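Local coordinates for hypothetical conserved protein (Thermus thermophilus, PDB 3DZM) that is of unknown function but forms a beta-barrel in the outer membrane and binds calcium, at residues Gly136-Ala144 with Leu153-Tyr161; Tyr162-Val170 with Gln180-Tyr190. All coordinates share one frame; numbering follows the deposited sequence.

Contact 1 of 2, residues Gly136-Ala144 with Leu153-Tyr161; sequences GLGLGVRAA and LVGDLGVDY. With C8E ((hydroxyethyloxy)tri(ethyloxy)octane), chain F.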
loop_
_atom_site.group_PDB
_atom_site.type_symbol
_atom_site.label_atom_id
_atom_site.label_comp_id
_atom_site.label_asym_id
_atom_site.label_seq_id
_atom_site.Cartn_x
_atom_site.Cartn_y
_atom_site.Cartn_z
ATOM N N GLY A 136 7.384 1.304 -6.962
ATOM C CA GLY A 136 6.213 1.443 -7.812
ATOM C C GLY A 136 6.031 2.753 -8.581
ATOM O O GLY A 136 6.636 3.786 -8.276
ATOM N N LEU A 137 5.175 2.708 -9.597
ATOM C CA LEU A 137 4.747 3.926 -10.302
ATOM C C LEU A 137 3.260 4.025 -10.318
ATOM O O LEU A 137 2.560 3.017 -10.214
ATOM C CB LEU A 137 5.222 3.927 -11.721
ATOM C CG LEU A 137 6.735 3.909 -11.837
ATOM C CD1 LEU A 137 7.167 3.576 -13.295
ATOM C CD2 LEU A 137 7.284 5.262 -11.341
ATOM N N GLY A 138 2.762 5.242 -10.452
ATOM C CA GLY A 138 1.324 5.416 -10.436
ATOM C C GLY A 138 0.816 6.748 -10.911
ATOM O O GLY A 138 1.552 7.722 -11.090
ATOM N N LEU A 139 -0.498 6.766 -11.041
ATOM C CA LEU A 139 -1.266 7.753 -11.791
ATOM C C LEU A 139 -2.550 8.012 -10.962
ATOM O O LEU A 139 -3.087 7.111 -10.298
ATOM C CB LEU A 139 -1.678 7.099 -13.121
ATOM C CG LEU A 139 -1.403 7.992 -14.284
ATOM C CD1 LEU A 139 -0.046 8.574 -14.021
ATOM C CD2 LEU A 139 -1.442 7.193 -15.563
ATOM N N GLY A 140 -3.085 9.211 -10.993
ATOM C CA GLY A 140 -4.383 9.365 -10.367
ATOM C C GLY A 140 -4.943 10.753 -10.483
ATOM O O GLY A 140 -4.293 11.654 -11.032
ATOM N N VAL A 141 -6.158 10.919 -9.983
ATOM C CA VAL A 141 -6.735 12.260 -9.833
ATOM C C VAL A 141 -7.064 12.565 -8.381
ATOM O O VAL A 141 -7.530 11.698 -7.638
ATOM C CB VAL A 141 -7.979 12.522 -10.762
ATOM C CG1 VAL A 141 -7.714 11.982 -12.164
ATOM C CG2 VAL A 141 -9.129 11.815 -10.255
ATOM N N ARG A 142 -6.803 13.807 -7.999
ATOM C CA ARG A 142 -7.129 14.334 -6.675
ATOM C C ARG A 142 -8.164 15.453 -6.778
ATOM O O ARG A 142 -7.921 16.483 -7.419
ATOM C CB ARG A 142 -5.869 14.873 -6.024
ATOM C CG ARG A 142 -6.003 15.223 -4.577
ATOM C CD ARG A 142 -4.831 16.132 -4.200
ATOM N NE ARG A 142 -4.685 16.388 -2.771
ATOM C CZ ARG A 142 -4.929 17.560 -2.199
ATOM N NH1 ARG A 142 -5.344 18.581 -2.938
ATOM N NH2 ARG A 142 -4.758 17.713 -0.891
ATOM N N ALA A 143 -9.321 15.249 -6.155
ATOM C CA ALA A 143 -10.368 16.275 -6.116
ATOM C C ALA A 143 -10.369 16.988 -4.757
ATOM O O ALA A 143 -10.287 16.348 -3.709
ATOM C CB ALA A 143 -11.742 15.662 -6.424
ATOM N N ALA A 144 -10.405 18.316 -4.777
ATOM C CA ALA A 144 -10.489 19.078 -3.531
ATOM C C ALA A 144 -11.662 20.044 -3.555
ATOM O O ALA A 144 -11.877 20.707 -4.545
ATOM C CB ALA A 144 -9.213 19.805 -3.267
ATOM N N LEU A 153 -12.481 19.178 1.766
ATOM C CA LEU A 153 -12.740 17.789 1.494
ATOM C C LEU A 153 -11.847 17.349 0.337
ATOM O O LEU A 153 -11.676 18.080 -0.634
ATOM C CB LEU A 153 -14.209 17.619 1.134
ATOM C CG LEU A 153 -14.705 16.232 1.511
ATOM C CD1 LEU A 153 -14.455 16.006 2.996
ATOM C CD2 LEU A 153 -16.164 16.079 1.164
ATOM N N VAL A 154 -11.235 16.176 0.457
ATOM C CA VAL A 154 -10.359 15.668 -0.593
ATOM C C VAL A 154 -10.740 14.252 -0.998
ATOM O O VAL A 154 -10.910 13.395 -0.156
ATOM C CB VAL A 154 -8.902 15.642 -0.168
ATOM C CG1 VAL A 154 -8.086 15.067 -1.279
ATOM C CG2 VAL A 154 -8.413 17.015 0.163
ATOM N N GLY A 155 -10.864 14.031 -2.301
ATOM C CA GLY A 155 -11.142 12.726 -2.872
ATOM C C GLY A 155 -9.946 12.300 -3.707
ATOM O O GLY A 155 -9.327 13.107 -4.399
ATOM N N ASP A 156 -9.592 11.027 -3.637
ATOM C CA ASP A 156 -8.434 10.566 -4.367
ATOM C C ASP A 156 -8.661 9.189 -4.954
ATOM O O ASP A 156 -8.927 8.242 -4.198
ATOM C CB ASP A 156 -7.262 10.503 -3.430
ATOM C CG ASP A 156 -5.983 10.448 -4.153
ATOM O OD1 ASP A 156 -6.081 10.489 -5.389
ATOM O OD2 ASP A 156 -4.903 10.362 -3.514
ATOM N N LEU A 157 -8.588 9.099 -6.291
ATOM C CA LEU A 157 -8.581 7.823 -6.997
ATOM C C LEU A 157 -7.336 7.648 -7.864
ATOM O O LEU A 157 -7.040 8.497 -8.708
ATOM C CB LEU A 157 -9.805 7.700 -7.886
ATOM C CG LEU A 157 -10.106 6.348 -8.546
ATOM C CD1 LEU A 157 -11.555 6.294 -8.899
ATOM C CD2 LEU A 157 -9.254 6.109 -9.770
ATOM N N GLY A 158 -6.609 6.553 -7.654
ATOM C CA GLY A 158 -5.456 6.264 -8.482
ATOM C C GLY A 158 -5.146 4.801 -8.631
ATOM O O GLY A 158 -5.788 3.962 -8.022
ATOM N N VAL A 159 -4.174 4.487 -9.480
ATOM C CA VAL A 159 -3.739 3.095 -9.707
ATOM C C VAL A 159 -2.232 3.109 -9.678
ATOM O O VAL A 159 -1.601 4.060 -10.181
ATOM C CB VAL A 159 -4.274 2.527 -11.053
ATOM C CG1 VAL A 159 -3.588 1.227 -11.389
ATOM C CG2 VAL A 159 -5.872 2.386 -11.058
ATOM N N ASP A 160 -1.644 2.116 -9.015
ATOM C CA ASP A 160 -0.178 2.039 -8.887
ATOM C C ASP A 160 0.222 0.696 -9.412
ATOM O O ASP A 160 -0.513 -0.288 -9.242
ATOM C CB ASP A 160 0.288 2.120 -7.430
ATOM C CG ASP A 160 0.104 3.494 -6.818
ATOM O OD1 ASP A 160 -0.085 4.414 -7.614
ATOM O OD2 ASP A 160 0.140 3.651 -5.552
ATOM N N TYR A 161 1.391 0.639 -10.026
ATOM C CA TYR A 161 1.966 -0.640 -10.394
ATOM C C TYR A 161 3.289 -0.856 -9.654
ATOM O O TYR A 161 4.124 0.037 -9.617
ATOM C CB TYR A 161 2.211 -0.729 -11.897
ATOM C CG TYR A 161 2.878 -2.030 -12.249
ATOM C CD1 TYR A 161 2.155 -3.220 -12.237
ATOM C CD2 TYR A 161 4.237 -2.093 -12.538
ATOM C CE1 TYR A 161 2.741 -4.404 -12.527
ATOM C CE2 TYR A 161 4.846 -3.309 -12.845
ATOM C CZ TYR A 161 4.084 -4.451 -12.839
ATOM O OH TYR A 161 4.649 -5.664 -13.134
HETATM C C1 C8E F . 2.121 2.510 -14.452
HETATM C C2 C8E F . 2.775 1.938 -15.730
HETATM C C3 C8E F . 3.889 0.878 -15.563
HETATM C C4 C8E F . 3.843 -0.217 -16.645
HETATM C C5 C8E F . 3.746 -1.677 -16.144
HETATM C C6 C8E F . 4.287 -2.762 -17.103
HETATM C C7 C8E F . 4.782 -4.035 -16.397
HETATM C C8 C8E F . 5.955 -4.759 -17.088
HETATM O O9 C8E F . 6.941 -5.261 -16.184
HETATM C C10 C8E F . 6.449 -6.200 -15.229
HETATM C C11 C8E F . 7.465 -6.627 -14.142
HETATM O O12 C8E F . 6.854 -6.958 -12.885
HETATM C C13 C8E F . 6.777 -8.346 -12.566
HETATM C C14 C8E F . 5.437 -8.763 -11.930
HETATM O O15 C8E F . 5.607 -9.188 -10.579
HETATM C C16 C8E F . 4.833 -10.299 -10.131
HETATM C C17 C8E F . 3.541 -9.889 -9.407
HETATM O O18 C8E F . 2.879 -10.949 -8.724
HETATM C C19 C8E F . 2.730 -10.678 -7.332
HETATM C C20 C8E F . 1.980 -11.758 -6.533
HETATM O O21 C8E F . 2.833 -12.353 -5.559
HETATM O O HOH W 1 -1.592 6.683 -7.612
#
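Leu137 and Tyr161 begin a run of antiparallel hydrogen-bonded pairs, continued by Leu139 with Val159, Val141 with Leu157 and Ala143 with Gly155. Each pair trades two N-H...O=C bonds, such as Tyr161 N to Leu137 O at 2.7 Å and Leu157 N to Val141 O at 3.1 Å. Leu139 O accepts a second hydrogen bond, from a water whose O lies 3.1 Å away and which also donates to Asp160 OD1 at 2.7 Å. The remaining carboxylate demand is met from other strands: Asp160 by Arg108 and Tyr20, Asp156 by Arg43 and Tyr104. Arg142, its chain extended from CG to NE, lays one guanidinium face over Val154 CG1, 3.8 Å above the plane, while NH2 pairs with Glu14. These charges share the buried face, whereas Leu137, Leu139, Leu157, Val141 and Val159 line the other. Tyr161, chi1 177°, turns its ring out to the detergent, whose C5 lies over one ring face; an alanine here would probably strip that alkyl chain of its aromatic support and leave Phe163 without its edge-to-face partner. Strand 100-117 hydrogen-bonds to the far side of 136-144, and strand 202-213 flanks 153-161 through Trp202, Leu204 and Ala211.

Contact 2 of 2, residues Tyr162-Val170 with Gln180-Tyr190; sequences YFQACFTRV and QSSVCPGDSGY. With C8E ((hydroxyethyloxy)tri(ethyloxy)octane), chain F.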
loop_
_atom_site.group_PDB
_atom_site.type_symbol
_atom_site.label_atom_id
_atom_site.label_comp_id
_atom_site.label_asym_id
_atom_site.label_seq_id
_atom_site.Cartn_x
_atom_site.Cartn_y
_atom_site.Cartn_z
ATOM N N TYR A 162 3.484 -2.052 -9.095
ATOM C CA TYR A 162 4.758 -2.416 -8.453
ATOM C C TYR A 162 5.546 -3.514 -9.163
ATOM O O TYR A 162 5.011 -4.550 -9.550
ATOM C CB TYR A 162 4.531 -2.816 -6.996
ATOM C CG TYR A 162 4.119 -1.658 -6.115
ATOM C CD1 TYR A 162 5.077 -0.838 -5.535
ATOM C CD2 TYR A 162 2.774 -1.365 -5.883
ATOM C CE1 TYR A 162 4.716 0.217 -4.733
ATOM C CE2 TYR A 162 2.404 -0.300 -5.071
ATOM C CZ TYR A 162 3.384 0.482 -4.505
ATOM O OH TYR A 162 3.062 1.533 -3.701
ATOM N N PHE A 163 6.833 -3.267 -9.334
ATOM C CA PHE A 163 7.763 -4.256 -9.870
ATOM C C PHE A 163 8.098 -5.339 -8.844
ATOM O O PHE A 163 8.420 -5.052 -7.693
ATOM C CB PHE A 163 9.050 -3.552 -10.315
ATOM C CG PHE A 163 8.833 -2.541 -11.372
ATOM C CD1 PHE A 163 8.810 -2.913 -12.718
ATOM C CD2 PHE A 163 8.613 -1.216 -11.042
ATOM C CE1 PHE A 163 8.596 -1.971 -13.722
ATOM C CE2 PHE A 163 8.375 -0.249 -12.057
ATOM C CZ PHE A 163 8.372 -0.628 -13.385
ATOM N N GLN A 164 8.035 -6.586 -9.267
ATOM C CA GLN A 164 8.435 -7.685 -8.410
ATOM C C GLN A 164 9.869 -7.511 -7.922
ATOM O O GLN A 164 10.767 -7.107 -8.667
ATOM C CB GLN A 164 8.284 -9.040 -9.116
ATOM C CG GLN A 164 9.085 -9.126 -10.388
ATOM C CD GLN A 164 8.933 -10.435 -11.174
ATOM O OE1 GLN A 164 7.869 -11.046 -11.207
ATOM N NE2 GLN A 164 10.018 -10.840 -11.848
ATOM N N ALA A 165 10.047 -7.833 -6.648
ATOM C CA ALA A 165 11.298 -7.706 -5.957
ATOM C C ALA A 165 11.628 -9.015 -5.245
ATOM O O ALA A 165 10.915 -10.000 -5.372
ATOM C CB ALA A 165 11.162 -6.626 -4.964
ATOM N N CYS A 166 12.704 -9.022 -4.472
ATOM C CA CYS A 166 13.050 -10.200 -3.688
ATOM C C CYS A 166 12.043 -10.396 -2.553
ATOM O O CYS A 166 11.393 -9.443 -2.126
ATOM C CB CYS A 166 14.481 -10.073 -3.139
ATOM S SG CYS A 166 15.766 -10.279 -4.384
ATOM N N PHE A 167 11.911 -11.634 -2.086
ATOM C CA PHE A 167 11.142 -11.954 -0.879
ATOM C C PHE A 167 12.048 -12.428 0.244
ATOM O O PHE A 167 13.002 -13.141 -0.006
ATOM C CB PHE A 167 10.180 -13.087 -1.153
ATOM C CG PHE A 167 9.055 -12.713 -2.020
ATOM C CD1 PHE A 167 8.004 -11.966 -1.522
ATOM C CD2 PHE A 167 9.036 -13.103 -3.336
ATOM C CE1 PHE A 167 6.951 -11.633 -2.327
ATOM C CE2 PHE A 167 7.985 -12.764 -4.149
ATOM C CZ PHE A 167 6.942 -12.041 -3.641
ATOM N N THR A 168 11.728 -12.068 1.480
ATOM C CA THR A 168 12.506 -12.524 2.629
ATOM C C THR A 168 11.593 -13.241 3.608
ATOM O O THR A 168 10.664 -12.641 4.104
ATOM C CB THR A 168 13.119 -11.338 3.319
ATOM O OG1 THR A 168 14.006 -10.698 2.405
ATOM C CG2 THR A 168 13.888 -11.753 4.532
ATOM N N ARG A 169 11.852 -14.521 3.864
ATOM C CA ARG A 169 11.076 -15.331 4.828
ATOM C C ARG A 169 11.783 -15.424 6.210
ATOM O O ARG A 169 12.993 -15.570 6.301
ATOM C CB ARG A 169 10.738 -16.734 4.230
ATOM C CG ARG A 169 9.406 -17.421 4.720
ATOM C CD ARG A 169 8.628 -18.283 3.606
ATOM N NE ARG A 169 7.142 -18.227 3.753
ATOM C CZ ARG A 169 6.201 -18.750 2.941
ATOM N NH1 ARG A 169 6.482 -19.442 1.816
ATOM N NH2 ARG A 169 4.934 -18.553 3.280
ATOM N N VAL A 170 11.022 -15.299 7.286
ATOM C CA VAL A 170 11.534 -15.543 8.633
ATOM C C VAL A 170 10.599 -16.482 9.373
ATOM O O VAL A 170 9.452 -16.120 9.622
ATOM C CB VAL A 170 11.701 -14.228 9.473
ATOM C CG1 VAL A 170 12.301 -14.546 10.819
ATOM C CG2 VAL A 170 12.610 -13.317 8.787
ATOM N N GLN A 180 16.180 -17.569 8.545
ATOM C CA GLN A 180 15.878 -16.603 7.498
ATOM C C GLN A 180 16.407 -16.996 6.125
ATOM O O GLN A 180 17.447 -17.642 6.010
ATOM C CB GLN A 180 16.403 -15.249 7.864
ATOM C CG GLN A 180 16.736 -14.459 6.658
ATOM C CD GLN A 180 17.025 -13.006 6.959
ATOM O OE1 GLN A 180 16.750 -12.496 8.060
ATOM N NE2 GLN A 180 17.573 -12.318 5.963
ATOM N N SER A 181 15.674 -16.608 5.084
ATOM C CA SER A 181 16.050 -16.920 3.703
ATOM C C SER A 181 15.379 -15.952 2.752
ATOM O O SER A 181 14.556 -15.125 3.167
ATOM C CB SER A 181 15.659 -18.348 3.332
ATOM O OG SER A 181 14.289 -18.605 3.614
ATOM N N SER A 182 15.728 -16.041 1.474
ATOM C CA SER A 182 15.192 -15.099 0.494
ATOM C C SER A 182 15.260 -15.667 -0.891
ATOM O O SER A 182 16.203 -16.368 -1.225
ATOM C CB SER A 182 15.958 -13.778 0.540
ATOM O OG SER A 182 17.339 -14.012 0.391
ATOM N N VAL A 183 14.256 -15.374 -1.703
ATOM C CA VAL A 183 14.289 -15.770 -3.101
ATOM C C VAL A 183 14.238 -14.525 -3.922
ATOM O O VAL A 183 13.557 -13.569 -3.570
ATOM C CB VAL A 183 13.085 -16.583 -3.530
ATOM C CG1 VAL A 183 13.487 -17.479 -4.696
ATOM C CG2 VAL A 183 12.544 -17.390 -2.371
ATOM N N CYS A 184 14.949 -14.545 -5.035
ATOM C CA CYS A 184 14.921 -13.417 -5.933
ATOM C C CYS A 184 14.335 -13.797 -7.293
ATOM O O CYS A 184 14.194 -14.978 -7.624
ATOM C CB CYS A 184 16.323 -12.839 -6.067
ATOM S SG CYS A 184 16.855 -11.998 -4.577
ATOM N N PRO A 185 13.948 -12.791 -8.074
ATOM C CA PRO A 185 13.733 -13.087 -9.485
ATOM C C PRO A 185 15.122 -13.006 -10.081
ATOM O O PRO A 185 15.767 -11.965 -9.898
ATOM C CB PRO A 185 12.892 -11.896 -9.967
ATOM C CG PRO A 185 12.765 -10.950 -8.780
ATOM C CD PRO A 185 13.780 -11.364 -7.776
ATOM N N GLY A 186 15.604 -14.068 -10.718
ATOM C CA GLY A 186 14.876 -15.314 -10.836
ATOM C C GLY A 186 15.684 -16.503 -10.332
ATOM O O GLY A 186 16.377 -17.178 -11.089
ATOM N N ASP A 187 15.605 -16.736 -9.025
ATOM C CA ASP A 187 16.138 -17.942 -8.412
ATOM C C ASP A 187 15.147 -19.072 -8.621
ATOM O O ASP A 187 14.146 -18.918 -9.313
ATOM C CB ASP A 187 16.362 -17.743 -6.915
ATOM C CG ASP A 187 17.273 -16.588 -6.623
ATOM O OD1 ASP A 187 17.728 -15.966 -7.609
ATOM O OD2 ASP A 187 17.536 -16.308 -5.423
ATOM N N SER A 188 15.415 -20.203 -7.989
ATOM C CA SER A 188 14.682 -21.406 -8.311
ATOM C C SER A 188 13.195 -21.239 -8.076
ATOM O O SER A 188 12.418 -21.156 -9.019
ATOM C CB SER A 188 15.222 -22.596 -7.522
ATOM O OG SER A 188 14.741 -23.812 -8.068
ATOM N N GLY A 189 12.788 -21.190 -6.819
ATOM C CA GLY A 189 11.366 -21.265 -6.536
ATOM C C GLY A 189 10.633 -19.938 -6.540
ATOM O O GLY A 189 9.631 -19.776 -5.841
ATOM N N TYR A 190 11.114 -18.983 -7.328
ATOM C CA TYR A 190 10.569 -17.635 -7.236
ATOM C C TYR A 190 9.154 -17.539 -7.804
ATOM O O TYR A 190 8.265 -16.960 -7.176
ATOM C CB TYR A 190 11.504 -16.601 -7.872
ATOM C CG TYR A 190 10.997 -15.197 -7.721
ATOM C CD1 TYR A 190 11.270 -14.460 -6.574
ATOM C CD2 TYR A 190 10.206 -14.607 -8.714
ATOM C CE1 TYR A 190 10.779 -13.155 -6.420
ATOM C CE2 TYR A 190 9.710 -13.298 -8.563
ATOM C CZ TYR A 190 10.000 -12.586 -7.419
ATOM O OH TYR A 190 9.520 -11.308 -7.266
HETATM C C1 C8E F . 2.121 2.510 -14.452
HETATM C C2 C8E F . 2.775 1.938 -15.730
HETATM C C3 C8E F . 3.889 0.878 -15.563
HETATM C C4 C8E F . 3.843 -0.217 -16.645
HETATM C C5 C8E F . 3.746 -1.677 -16.144
HETATM C C6 C8E F . 4.287 -2.762 -17.103
HETATM C C7 C8E F . 4.782 -4.035 -16.397
HETATM C C8 C8E F . 5.955 -4.759 -17.088
HETATM O O9 C8E F . 6.941 -5.261 -16.184
HETATM C C10 C8E F . 6.449 -6.200 -15.229
HETATM C C11 C8E F . 7.465 -6.627 -14.142
HETATM O O12 C8E F . 6.854 -6.958 -12.885
HETATM C C13 C8E F . 6.777 -8.346 -12.566
HETATM C C14 C8E F . 5.437 -8.763 -11.930
HETATM O O15 C8E F . 5.607 -9.188 -10.579
HETATM C C16 C8E F . 4.833 -10.299 -10.131
HETATM C C17 C8E F . 3.541 -9.889 -9.407
HETATM O O18 C8E F . 2.879 -10.949 -8.724
HETATM C C19 C8E F . 2.730 -10.678 -7.332
HETATM C C20 C8E F . 1.980 -11.758 -6.533
HETATM O O21 C8E F . 2.833 -12.353 -5.559
#
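Cys166 and Cys184 face each other just beyond the last paired residues of the hairpin and are joined by a disulfide, SG to SG 2.0 Å, with a chi3 of 108°. Next to it, Tyr190 reaches back across the turn and donates from OH to Ala165 O at 2.7 Å, meeting that carbonyl obliquely, 24° out of its plane. The carbonyl oxygen lies at the edge of the tyrosine ring. The phenol crosses Phe167 at about a right angle: Phe167 CD2 is 3.5 Å from Tyr190 CE1, and the ring planes are inclined by 36°, an oblique contact. CG of Tyr190, anti to the backbone N, sends the ring toward Ala165 and Phe167. Pro185 N lies over one face of the same ring, toward its rim, and Pro185 CD lies 4.1 Å from Cys166 SG.

On the strand side, Phe167 pairs with Val183 and Arg169 with Ser181 through two backbone bonds each, Phe167 N to Val183 O at 2.9 Å among them. The turn that carries Cys184 folds back on itself: Asp187 N donates to Cys184 O at 2.7 Å, while Cys184 N makes a weak bond to Asp187 OD2. A type I turn from Asp187 to Tyr190 then leads through Gly189, the N-cap, into helix 190-196. Val193 and Asn194 of that helix support Phe167 from beyond the segments, and Ile130 and Ser132 of strand 127-148 touch the same side chain. The side chain of Arg169 touches Leu54, a residue of the calcium site. The whole is a beta hairpin closed by a disulfide just beyond its paired strand ends, tied by the tyrosine to a short helix in an extension of the outer membrane barrel.

Contact 1 and contact 2 follow each other along the chain: contact 1 closes before contact 2 opens, and strand 151-172 goes on from one to the other. Both draw on this strand and belong to one antiparallel sheet, yet their centres lie about 29 Å apart, on opposite sides of the chain's centre. They touch where the strand passes between them, with Gly136 packing against Tyr162 and Leu137 against Phe163. The same detergent molecule borders both. Contact 1 thus forms part of the barrel wall, while contact 2 carries the strand onward into a disulfide-bridged hairpin and helix at the end that holds the calcium site.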